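PDB 3WMR: proline iminopeptidase from Streptomyces halstedii, which probably releases N-terminal proline from peptides and, as an amidohydrolase with a hydrophobic tunnel, interacts with polyketide substrates. Local coordinates for residues Leu165-Leu177 / Glu190-His202. Sequence-based numbering, arbitrary orientation.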
loop_
_atom_site.group_PDB
_atom_site.type_symbol
_atom_site.label_atom_id
_atom_site.label_comp_id
_atom_site.label_asym_id
_atom_site.label_seq_id
_atom_site.Cartn_x
_atom_site.Cartn_y
_atom_site.Cartn_z
ATOM N N LEU A 165 12.489 -0.218 -16.035
ATOM C CA LEU A 165 13.344 0.395 -14.998
ATOM C C LEU A 165 14.616 -0.400 -14.762
ATOM O O LEU A 165 15.696 0.177 -14.543
ATOM C CB LEU A 165 12.572 0.508 -13.680
ATOM C CG LEU A 165 11.330 1.403 -13.709
ATOM C CD1 LEU A 165 10.682 1.374 -12.333
ATOM C CD2 LEU A 165 11.684 2.823 -14.132
ATOM N N ARG A 166 14.488 -1.728 -14.813
ATOM C CA ARG A 166 15.613 -2.624 -14.590
ATOM C C ARG A 166 16.652 -2.494 -15.703
ATOM O O ARG A 166 17.845 -2.541 -15.427
ATOM C CB ARG A 166 15.152 -4.080 -14.447
ATOM C CG ARG A 166 14.515 -4.420 -13.100
ATOM C CD ARG A 166 13.754 -5.757 -13.173
ATOM N NE ARG A 166 14.650 -6.863 -13.540
ATOM C CZ ARG A 166 14.753 -8.030 -12.906
ATOM N NH1 ARG A 166 13.983 -8.314 -11.871
ATOM N NH2 ARG A 166 15.624 -8.942 -13.334
ATOM N N ALA A 167 16.191 -2.313 -16.941
ATOM C CA ALA A 167 17.074 -2.009 -18.082
ATOM C C ALA A 167 17.876 -0.700 -17.937
ATOM O O ALA A 167 18.820 -0.480 -18.689
ATOM C CB ALA A 167 16.264 -1.971 -19.382
ATOM N N LEU A 168 17.479 0.180 -17.017
ATOM C CA LEU A 168 18.232 1.428 -16.737
ATOM C C LEU A 168 19.236 1.271 -15.595
ATOM O O LEU A 168 19.990 2.200 -15.290
ATOM C CB LEU A 168 17.266 2.579 -16.431
ATOM C CG LEU A 168 16.335 2.969 -17.582
ATOM C CD1 LEU A 168 15.201 3.851 -17.086
ATOM C CD2 LEU A 168 17.107 3.666 -18.704
ATOM N N LEU A 169 19.256 0.102 -14.959
ATOM C CA LEU A 169 20.278 -0.200 -13.957
ATOM C C LEU A 169 21.606 -0.495 -14.639
ATOM O O LEU A 169 21.619 -0.790 -15.838
ATOM C CB LEU A 169 19.858 -1.408 -13.120
ATOM C CG LEU A 169 18.629 -1.196 -12.239
ATOM C CD1 LEU A 169 18.240 -2.509 -11.600
ATOM C CD2 LEU A 169 18.893 -0.147 -11.161
ATOM N N PRO A 170 22.721 -0.441 -13.884
ATOM C CA PRO A 170 24.015 -0.841 -14.454
ATOM C C PRO A 170 23.992 -2.282 -14.994
ATOM O O PRO A 170 23.299 -3.141 -14.432
ATOM C CB PRO A 170 24.984 -0.723 -13.272
ATOM C CG PRO A 170 24.333 0.233 -12.338
ATOM C CD PRO A 170 22.854 0.016 -12.490
ATOM N N PRO A 171 24.718 -2.542 -16.094
ATOM C CA PRO A 171 24.690 -3.887 -16.678
ATOM C C PRO A 171 24.993 -5.010 -15.677
ATOM O O PRO A 171 24.284 -6.012 -15.663
ATOM C CB PRO A 171 25.761 -3.804 -17.771
ATOM C CG PRO A 171 25.721 -2.375 -18.197
ATOM C CD PRO A 171 25.495 -1.600 -16.928
ATOM N N ASP A 172 25.997 -4.833 -14.822
ATOM C CA ASP A 172 26.350 -5.866 -13.839
ATOM C C ASP A 172 25.227 -6.149 -12.840
ATOM O O ASP A 172 25.040 -7.294 -12.423
ATOM C CB ASP A 172 27.669 -5.532 -13.093
ATOM C CG ASP A 172 27.542 -4.347 -12.145
ATOM O OD1 ASP A 172 26.996 -3.298 -12.553
ATOM O OD2 ASP A 172 28.028 -4.442 -10.992
ATOM N N VAL A 173 24.489 -5.105 -12.466
ATOM C CA VAL A 173 23.366 -5.240 -11.556
ATOM C C VAL A 173 22.273 -6.064 -12.227
ATOM O O VAL A 173 21.731 -6.976 -11.611
ATOM C CB VAL A 173 22.793 -3.862 -11.141
ATOM C CG1 VAL A 173 21.468 -4.009 -10.424
ATOM C CG2 VAL A 173 23.788 -3.125 -10.247
ATOM N N GLN A 174 21.977 -5.736 -13.483
ATOM C CA GLN A 174 20.988 -6.466 -14.273
ATOM C C GLN A 174 21.319 -7.957 -14.325
ATOM O O GLN A 174 20.444 -8.785 -14.097
ATOM C CB GLN A 174 20.912 -5.914 -15.698
ATOM C CG GLN A 174 20.352 -4.506 -15.789
ATOM C CD GLN A 174 20.067 -4.089 -17.217
ATOM O OE1 GLN A 174 19.446 -4.830 -17.983
ATOM N NE2 GLN A 174 20.510 -2.894 -17.581
ATOM N N GLU A 175 22.585 -8.293 -14.604
ATOM C CA GLU A 175 23.006 -9.696 -14.667
ATOM C C GLU A 175 22.913 -10.401 -13.327
ATOM O O GLU A 175 22.490 -11.556 -13.260
ATOM C CB GLU A 175 24.426 -9.845 -15.235
ATOM C CG GLU A 175 24.543 -9.385 -16.676
ATOM C CD GLU A 175 25.799 -9.870 -17.378
ATOM O OE1 GLU A 175 26.545 -10.725 -16.818
ATOM O OE2 GLU A 175 26.018 -9.381 -18.510
ATOM N N THR A 176 23.296 -9.702 -12.268
ATOM C CA THR A 176 23.197 -10.231 -10.921
ATOM C C THR A 176 21.745 -10.533 -10.542
ATOM O O THR A 176 21.474 -11.582 -9.954
ATOM C CB THR A 176 23.793 -9.250 -9.901
ATOM O OG1 THR A 176 25.159 -8.995 -10.237
ATOM C CG2 THR A 176 23.725 -9.816 -8.492
ATOM N N LEU A 177 20.822 -9.625 -10.865
ATOM C CA LEU A 177 19.387 -9.879 -10.605
ATOM C C LEU A 177 18.900 -11.126 -11.348
ATOM O O LEU A 177 18.237 -11.985 -10.780
ATOM C CB LEU A 177 18.517 -8.690 -11.028
ATOM C CG LEU A 177 18.696 -7.354 -10.310
ATOM C CD1 LEU A 177 17.763 -6.310 -10.910
ATOM C CD2 LEU A 177 18.455 -7.502 -8.818
ATOM N N GLU A 190 24.379 -11.163 -2.344
ATOM C CA GLU A 190 24.671 -10.547 -3.622
ATOM C C GLU A 190 23.402 -10.109 -4.387
ATOM O O GLU A 190 23.391 -9.063 -5.031
ATOM C CB GLU A 190 25.473 -11.531 -4.457
ATOM C CG GLU A 190 26.057 -10.935 -5.707
ATOM C CD GLU A 190 26.875 -11.945 -6.462
ATOM O OE1 GLU A 190 26.285 -12.832 -7.133
ATOM O OE2 GLU A 190 28.114 -11.847 -6.366
ATOM N N TYR A 191 22.341 -10.905 -4.334
ATOM C CA TYR A 191 21.076 -10.463 -4.933
ATOM C C TYR A 191 20.548 -9.226 -4.202
ATOM O O TYR A 191 20.075 -8.270 -4.827
ATOM C CB TYR A 191 20.032 -11.551 -4.870
ATOM C CG TYR A 191 18.750 -11.164 -5.558
ATOM C CD1 TYR A 191 18.679 -11.100 -6.938
ATOM C CD2 TYR A 191 17.618 -10.837 -4.825
ATOM C CE1 TYR A 191 17.503 -10.740 -7.582
ATOM C CE2 TYR A 191 16.433 -10.481 -5.452
ATOM C CZ TYR A 191 16.379 -10.435 -6.837
ATOM O OH TYR A 191 15.211 -10.086 -7.481
ATOM N N PHE A 192 20.650 -9.260 -2.876
ATOM C CA PHE A 192 20.139 -8.193 -2.027
ATOM C C PHE A 192 20.754 -6.837 -2.348
ATOM O O PHE A 192 20.059 -5.835 -2.358
ATOM C CB PHE A 192 20.340 -8.514 -0.542
ATOM C CG PHE A 192 19.574 -7.606 0.366
ATOM C CD1 PHE A 192 20.055 -6.339 0.668
ATOM C CD2 PHE A 192 18.350 -7.995 0.882
ATOM C CE1 PHE A 192 19.336 -5.481 1.475
ATOM C CE2 PHE A 192 17.627 -7.140 1.699
ATOM C CZ PHE A 192 18.124 -5.880 1.994
ATOM N N HIS A 193 22.055 -6.794 -2.600
ATOM C CA HIS A 193 22.690 -5.524 -2.936
ATOM C C HIS A 193 22.388 -5.051 -4.369
ATOM O O HIS A 193 22.341 -3.847 -4.620
ATOM C CB HIS A 193 24.179 -5.578 -2.584
ATOM C CG HIS A 193 24.405 -5.641 -1.103
ATOM N ND1 HIS A 193 24.117 -4.583 -0.264
ATOM C CD2 HIS A 193 24.811 -6.654 -0.301
ATOM C CE1 HIS A 193 24.366 -4.930 0.986
ATOM N NE2 HIS A 193 24.792 -6.181 0.991
ATOM N N ALA A 194 22.140 -5.984 -5.289
ATOM C CA ALA A 194 21.616 -5.630 -6.612
ATOM C C ALA A 194 20.172 -5.087 -6.504
ATOM O O ALA A 194 19.842 -4.069 -7.103
ATOM C CB ALA A 194 21.672 -6.832 -7.544
ATOM N N MET A 195 19.343 -5.754 -5.706
ATOM C CA MET A 195 17.980 -5.290 -5.393
ATOM C C MET A 195 17.996 -3.879 -4.804
ATOM O O MET A 195 17.098 -3.083 -5.071
ATOM C CB MET A 195 17.321 -6.251 -4.395
ATOM C CG MET A 195 15.853 -5.982 -4.099
ATOM S SD MET A 195 15.348 -6.627 -2.489
ATOM C CE MET A 195 16.013 -5.308 -1.465
ATOM N N ARG A 196 19.043 -3.574 -4.028
ATOM C CA ARG A 196 19.204 -2.258 -3.396
ATOM C C ARG A 196 19.500 -1.144 -4.381
ATOM O O ARG A 196 19.058 -0.019 -4.196
ATOM C CB ARG A 196 20.302 -2.310 -2.335
ATOM C CG ARG A 196 19.845 -3.009 -1.071
ATOM C CD ARG A 196 19.223 -2.005 -0.133
ATOM N NE ARG A 196 20.255 -1.035 0.208
ATOM C CZ ARG A 196 20.044 0.234 0.517
ATOM N NH1 ARG A 196 18.823 0.731 0.549
ATOM N NH2 ARG A 196 21.078 1.009 0.792
ATOM N N ALA A 197 20.248 -1.446 -5.430
ATOM C CA ALA A 197 20.383 -0.496 -6.511
ATOM C C ALA A 197 19.003 -0.097 -7.086
ATOM O O ALA A 197 18.837 1.031 -7.531
ATOM C CB ALA A 197 21.290 -1.053 -7.605
ATOM N N PHE A 198 18.018 -1.003 -7.074
ATOM C CA PHE A 198 16.656 -0.657 -7.554
ATOM C C PHE A 198 15.910 0.100 -6.463
ATOM O O PHE A 198 15.329 1.141 -6.725
ATOM C CB PHE A 198 15.861 -1.915 -7.986
ATOM C CG PHE A 198 14.466 -1.628 -8.512
ATOM C CD1 PHE A 198 13.393 -1.425 -7.642
ATOM C CD2 PHE A 198 14.217 -1.614 -9.882
ATOM C CE1 PHE A 198 12.113 -1.189 -8.134
ATOM C CE2 PHE A 198 12.943 -1.377 -10.375
ATOM C CZ PHE A 198 11.893 -1.178 -9.503
ATOM N N TYR A 199 15.946 -0.411 -5.234
ATOM C CA TYR A 199 15.172 0.183 -4.144
ATOM C C TYR A 199 15.635 1.616 -3.893
ATOM O O TYR A 199 14.810 2.515 -3.723
ATOM C CB TYR A 199 15.255 -0.648 -2.851
ATOM C CG TYR A 199 14.246 -1.807 -2.732
ATOM C CD1 TYR A 199 14.062 -2.711 -3.767
ATOM C CD2 TYR A 199 13.533 -2.011 -1.558
ATOM C CE1 TYR A 199 13.142 -3.769 -3.653
ATOM C CE2 TYR A 199 12.640 -3.071 -1.417
ATOM C CZ TYR A 199 12.447 -3.942 -2.467
ATOM O OH TYR A 199 11.570 -4.979 -2.304
ATOM N N ASP A 200 16.951 1.827 -3.900
ATOM C CA ASP A 200 17.516 3.156 -3.664
ATOM C C ASP A 200 17.039 4.175 -4.695
ATOM O O ASP A 200 17.070 5.361 -4.421
ATOM C CB ASP A 200 19.054 3.131 -3.664
ATOM C CG ASP A 200 19.643 2.260 -2.563
ATOM O OD1 ASP A 200 18.937 1.905 -1.600
ATOM O OD2 ASP A 200 20.845 1.928 -2.652
ATOM N N ARG A 201 16.584 3.737 -5.876
ATOM C CA ARG A 201 16.081 4.697 -6.864
ATOM C C ARG A 201 14.577 4.879 -6.798
ATOM O O ARG A 201 14.067 6.010 -6.928
ATOM C CB ARG A 201 16.430 4.269 -8.284
ATOM C CG ARG A 201 17.910 4.274 -8.600
ATOM C CD ARG A 201 18.118 3.885 -10.053
ATOM N NE ARG A 201 19.532 3.789 -10.421
ATOM C CZ ARG A 201 19.962 3.562 -11.654
ATOM N NH1 ARG A 201 19.099 3.399 -12.652
ATOM N NH2 ARG A 201 21.260 3.474 -11.894
ATOM N N HIS A 202 13.871 3.753 -6.652
ATOM C CA HIS A 202 12.431 3.701 -6.900
ATOM C C HIS A 202 11.557 3.263 -5.718
ATOM O O HIS A 202 10.330 3.353 -5.820
ATOM C CB HIS A 202 12.148 2.781 -8.098
ATOM C CG HIS A 202 12.961 3.101 -9.311
ATOM N ND1 HIS A 202 13.960 2.271 -9.773
ATOM C CD2 HIS A 202 12.934 4.156 -10.155
ATOM C CE1 HIS A 202 14.520 2.807 -10.840
ATOM N NE2 HIS A 202 13.916 3.950 -11.095
#
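In the helical cap inserted between strands 143-149 and 258-263 of the alpha/beta hydrolase fold, Ala194 and Ala197 of helix 190-202 meet Val173, Thr176 and Leu177 of helix 171-177. The axes approach to 8.9 Å at a crossing angle of -127°. Ala194 CB lies 3.5 Å from Leu177 CD2, and Thr176 CG2 touches Ala194 CB as well. With Val173 CG1 anti to its backbone N (chi1 169°), that methyl reaches both alanine CB atoms. Leu177 CD2 also meets Tyr191 CE1 at 3.6 Å; the Tyr191 hydroxyl is held by Glu181 and Asn234.

At the other end, Leu165 CD1 sits over one face of the His202 ring, 4.1 Å from its centroid, a CH-pi contact, and Leu165 CB packs against Phe198 CE2 at 3.8 Å. The His202 side chain is about 6 Å from those of Asp266 and His293, predicted active-site residues, so this end probably borders the catalytic site. The hydrogen bond crossing between the segments runs from Arg201 NH1 to Leu168 O, in the type I turn Arg166-Leu169, 3.0 Å and nearly straight (160°), in the guanidinium plane but from above the carbonyl plane. Leu169 CD2 lies over a guanidinium face. Were Arg201 an alanine, Leu168 O would probably lose this donor and Leu169 CD2 the flat group against it. The joint is thus mainly apolar, with one polar tie fastening the turn before helix 171-177.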